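Local atomic coordinates of galactan 1,3-beta-galactosidase (Phanerochaete chrysosporium, PDB entry 7BYS), a protein that probably hydrolyses beta-1,3-galactan in arabinogalactan as an exo-acting family 43 glycoside hydrolase, and carries a calcium-binding carbohydrate-binding module. Residues 45-50 with 62-68. Numbering follows the deposited sequence.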
ATOM      1  N   PHE A  45      19.604  -0.358   0.340  1.00 13.28           N
ATOM      2  CA  PHE A  45      19.277  -1.753   0.590  1.00 13.52           C
ATOM      3  C   PHE A  45      19.730  -2.185   1.978  1.00 14.12           C
ATOM      4  O   PHE A  45      20.921  -2.095   2.311  1.00 15.07           O
ATOM      5  CB  PHE A  45      19.939  -2.620  -0.471  1.00 12.27           C
ATOM      6  CG  PHE A  45      19.630  -4.086  -0.347  1.00 11.36           C
ATOM      7  CD1 PHE A  45      18.342  -4.521  -0.059  1.00 10.75           C
ATOM      8  CD2 PHE A  45      20.619  -5.033  -0.559  1.00 10.90           C
ATOM      9  CE1 PHE A  45      18.053  -5.862   0.021  1.00 11.97           C
ATOM     10  CE2 PHE A  45      20.328  -6.383  -0.477  1.00 12.88           C
ATOM     11  CZ  PHE A  45      19.049  -6.796  -0.176  1.00 12.55           C
ATOM     12  N   LYS A  46      18.781  -2.664   2.777  1.00 12.18           N
ATOM     13  CA  LYS A  46      19.053  -3.370   4.017  1.00 12.51           C
ATOM     14  C   LYS A  46      18.738  -4.853   3.910  1.00 13.11           C
ATOM     15  O   LYS A  46      19.579  -5.684   4.255  1.00 13.61           O
ATOM     16  CB  LYS A  46      18.254  -2.757   5.175  1.00 12.75           C
ATOM     17  CG  LYS A  46      18.447  -3.499   6.494  1.00 14.73           C
ATOM     18  CD  LYS A  46      17.695  -2.812   7.623  1.00 19.14           C
ATOM     19  CE  LYS A  46      17.789  -3.608   8.915  1.00 21.37           C
ATOM     20  NZ  LYS A  46      19.137  -3.481   9.534  1.00 34.06           N
ATOM     21  N   ALA A  47      17.538  -5.207   3.433  1.00 11.43           N
ATOM     22  CA  ALA A  47      17.195  -6.609   3.230  1.00 10.55           C
ATOM     23  C   ALA A  47      15.905  -6.698   2.436  1.00  8.84           C
ATOM     24  O   ALA A  47      15.084  -5.773   2.443  1.00 10.11           O
ATOM     25  CB  ALA A  47      17.014  -7.338   4.564  1.00 12.13           C
ATOM     26  N   VAL A  48      15.728  -7.830   1.759  1.00  9.33           N
ATOM     27  CA  VAL A  48      14.398  -8.275   1.349  1.00  7.71           C
ATOM     28  C   VAL A  48      13.907  -9.179   2.473  1.00 10.57           C
ATOM     29  O   VAL A  48      14.500 -10.230   2.732  1.00  9.55           O
ATOM     30  CB  VAL A  48      14.417  -9.016   0.004  1.00  9.33           C
ATOM     31  CG1 VAL A  48      13.016  -9.569  -0.312  1.00 10.22           C
ATOM     32  CG2 VAL A  48      14.873  -8.092  -1.121  1.00 10.96           C
ATOM     33  N   SER A  49      12.846  -8.758   3.156  1.00  9.39           N
ATOM     34  CA  SER A  49      12.249  -9.512   4.238  1.00  9.28           C
ATOM     35  C   SER A  49      11.369 -10.639   3.708  1.00 11.08           C
ATOM     36  O   SER A  49      11.016 -10.690   2.522  1.00 10.97           O
ATOM     37  CB  SER A  49      11.408  -8.585   5.107  1.00 10.78           C
ATOM     38  OG  SER A  49      10.443  -7.928   4.290  1.00 11.73           O
ATOM     39  N   CYS A  50      11.016 -11.553   4.610  1.00 10.42           N
ATOM     40  CA  CYS A  50      10.151 -12.674   4.283  1.00 10.65           C
ATOM     41  C   CYS A  50       9.265 -12.955   5.481  1.00 11.55           C
ATOM     42  O   CYS A  50       9.771 -13.345   6.542  1.00 13.50           O
ATOM     43  CB  CYS A  50      10.988 -13.920   3.958  1.00 11.77           C
ATOM     44  SG  CYS A  50      10.028 -15.221   3.074  1.00 14.23           S
ATOM     45  N   GLN A  62      10.385 -14.519   9.067  1.00 12.68           N
ATOM     46  CA  GLN A  62      11.455 -15.494   8.920  1.00 10.61           C
ATOM     47  C   GLN A  62      12.763 -14.764   8.654  1.00 11.81           C
ATOM     48  O   GLN A  62      12.806 -13.536   8.532  1.00 12.08           O
ATOM     49  CB  GLN A  62      11.140 -16.467   7.776  1.00 14.11           C
ATOM     50  CG  GLN A  62       9.707 -16.963   7.773  1.00 13.60           C
ATOM     51  CD  GLN A  62       9.381 -17.752   9.016  1.00 16.30           C
ATOM     52  OE1 GLN A  62      10.132 -18.646   9.408  1.00 16.88           O
ATOM     53  NE2 GLN A  62       8.254 -17.427   9.649  1.00 16.65           N
ATOM     54  N   ASN A  63      13.848 -15.530   8.584  1.00 13.28           N
ATOM     55  CA  ASN A  63      15.121 -14.940   8.195  1.00 13.37           C
ATOM     56  C   ASN A  63      14.975 -14.229   6.847  1.00 12.95           C
ATOM     57  O   ASN A  63      14.178 -14.627   5.995  1.00 13.20           O
ATOM     58  CB  ASN A  63      16.203 -16.026   8.145  1.00 14.50           C
ATOM     59  CG  ASN A  63      16.517 -16.594   9.528  1.00 16.81           C
ATOM     60  OD1 ASN A  63      16.850 -15.851  10.451  1.00 19.16           O
ATOM     61  ND2 ASN A  63      16.396 -17.908   9.676  1.00 17.76           N
ATOM     62  N   ASP A  64      15.728 -13.147   6.670  1.00 11.81           N
ATOM     63  CA  ASP A  64      15.612 -12.354   5.453  1.00 12.81           C
ATOM     64  C   ASP A  64      15.867 -13.204   4.213  1.00 13.33           C
ATOM     65  O   ASP A  64      16.729 -14.088   4.204  1.00 14.47           O
ATOM     66  CB  ASP A  64      16.594 -11.186   5.492  1.00 11.88           C
ATOM     67  CG  ASP A  64      16.210 -10.132   6.513  1.00 12.44           C
ATOM     68  OD1 ASP A  64      15.008  -9.992   6.816  1.00 13.93           O
ATOM     69  OD2 ASP A  64      17.124  -9.429   6.999  1.00 15.04           O
ATOM     70  N   ALA A  65      15.108 -12.927   3.157  1.00 11.13           N
ATOM     71  CA  ALA A  65      15.267 -13.675   1.920  1.00 10.26           C
ATOM     72  C   ALA A  65      16.474 -13.211   1.108  1.00 12.03           C
ATOM     73  O   ALA A  65      17.066 -14.010   0.372  1.00 11.74           O
ATOM     74  CB  ALA A  65      14.000 -13.553   1.074  1.00 11.61           C
ATOM     75  N   LEU A  66      16.843 -11.935   1.204  1.00 10.72           N
ATOM     76  CA  LEU A  66      17.997 -11.418   0.476  1.00 11.09           C
ATOM     77  C   LEU A  66      18.729 -10.412   1.351  1.00 11.07           C
ATOM     78  O   LEU A  66      18.108  -9.559   1.993  1.00 13.92           O
ATOM     79  CB  LEU A  66      17.608 -10.781  -0.878  1.00 12.26           C
ATOM     80  CG  LEU A  66      18.804 -10.474  -1.784  1.00 12.48           C
ATOM     81  CD1 LEU A  66      19.390 -11.777  -2.291  1.00 13.11           C
ATOM     82  CD2 LEU A  66      18.394  -9.571  -2.940  1.00 12.60           C
ATOM     83  N   SER A  67      20.048 -10.519   1.386  1.00 13.81           N
ATOM     84  CA  SER A  67      20.882  -9.704   2.250  1.00 16.73           C
ATOM     85  C   SER A  67      21.950  -9.025   1.413  1.00 11.70           C
ATOM     86  O   SER A  67      22.276  -9.489   0.317  1.00 13.87           O
ATOM     87  CB  SER A  67      21.542 -10.574   3.326  1.00 17.52           C
ATOM     88  OG  SER A  67      20.552 -11.180   4.133  1.00 22.05           O
ATOM     89  N   PRO A  68      22.516  -7.922   1.899  1.00 14.36           N
ATOM     90  CA  PRO A  68      23.480  -7.172   1.090  1.00 12.69           C
ATOM     91  C   PRO A  68      24.805  -7.894   0.924  1.00 15.86           C
ATOM     92  O   PRO A  68      25.199  -8.739   1.732  1.00 17.27           O
ATOM     93  CB  PRO A  68      23.669  -5.870   1.877  1.00 17.02           C
ATOM     94  CG  PRO A  68      22.475  -5.779   2.758  1.00 17.96           C
ATOM     95  CD  PRO A  68      22.153  -7.184   3.121  1.00 16.47           C
TER
HETATM   96  O   HOH W   1      12.657 -11.267   7.100  1.00 11.52           O
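Val48 O takes two backbone N-H groups, from Ala65 N at 2.8 Å and Leu66 N at 3.3 Å. The Leu66 bond lies in the carbonyl plane, on a lone pair; the Ala65 bond is bent, 132° at its hydrogen. Two residues thus face one, a classic beta bulge. Val48 N returns a bond to Leu66 O (3.0 Å), completing an antiparallel hydrogen-bonded pair. Beyond the bulge, Gln62 N bonds Cys50 O. A water bridges the two segments, accepting from Cys50 N and donating to Gln62 O and to Asp64 OD1, which also pairs with Arg61. Cys50 is disulfide-bonded to Cys119. Phe45 is turned by chi1 -178°, CG opposite the backbone N, which carries its ring over to residues 66-68. There Phe45 CZ lies obliquely 3.6 Å from Leu66 O, and CD2 meets Pro68 CG at 3.9 Å. Without the ring, as with an alanine here, Leu66 and Pro68 would probably lose their shared packing surface. Val48 CB packs on Leu66 CB at 3.8 Å. Residues 62-68 follow strand 60-61, the outer strand of one blade of the family 43 five-bladed beta-propeller. Val48 also packs on Phe34 of strand 30-36 in this blade, and on Val80 (79-88) and Met96 (93-101) of the next.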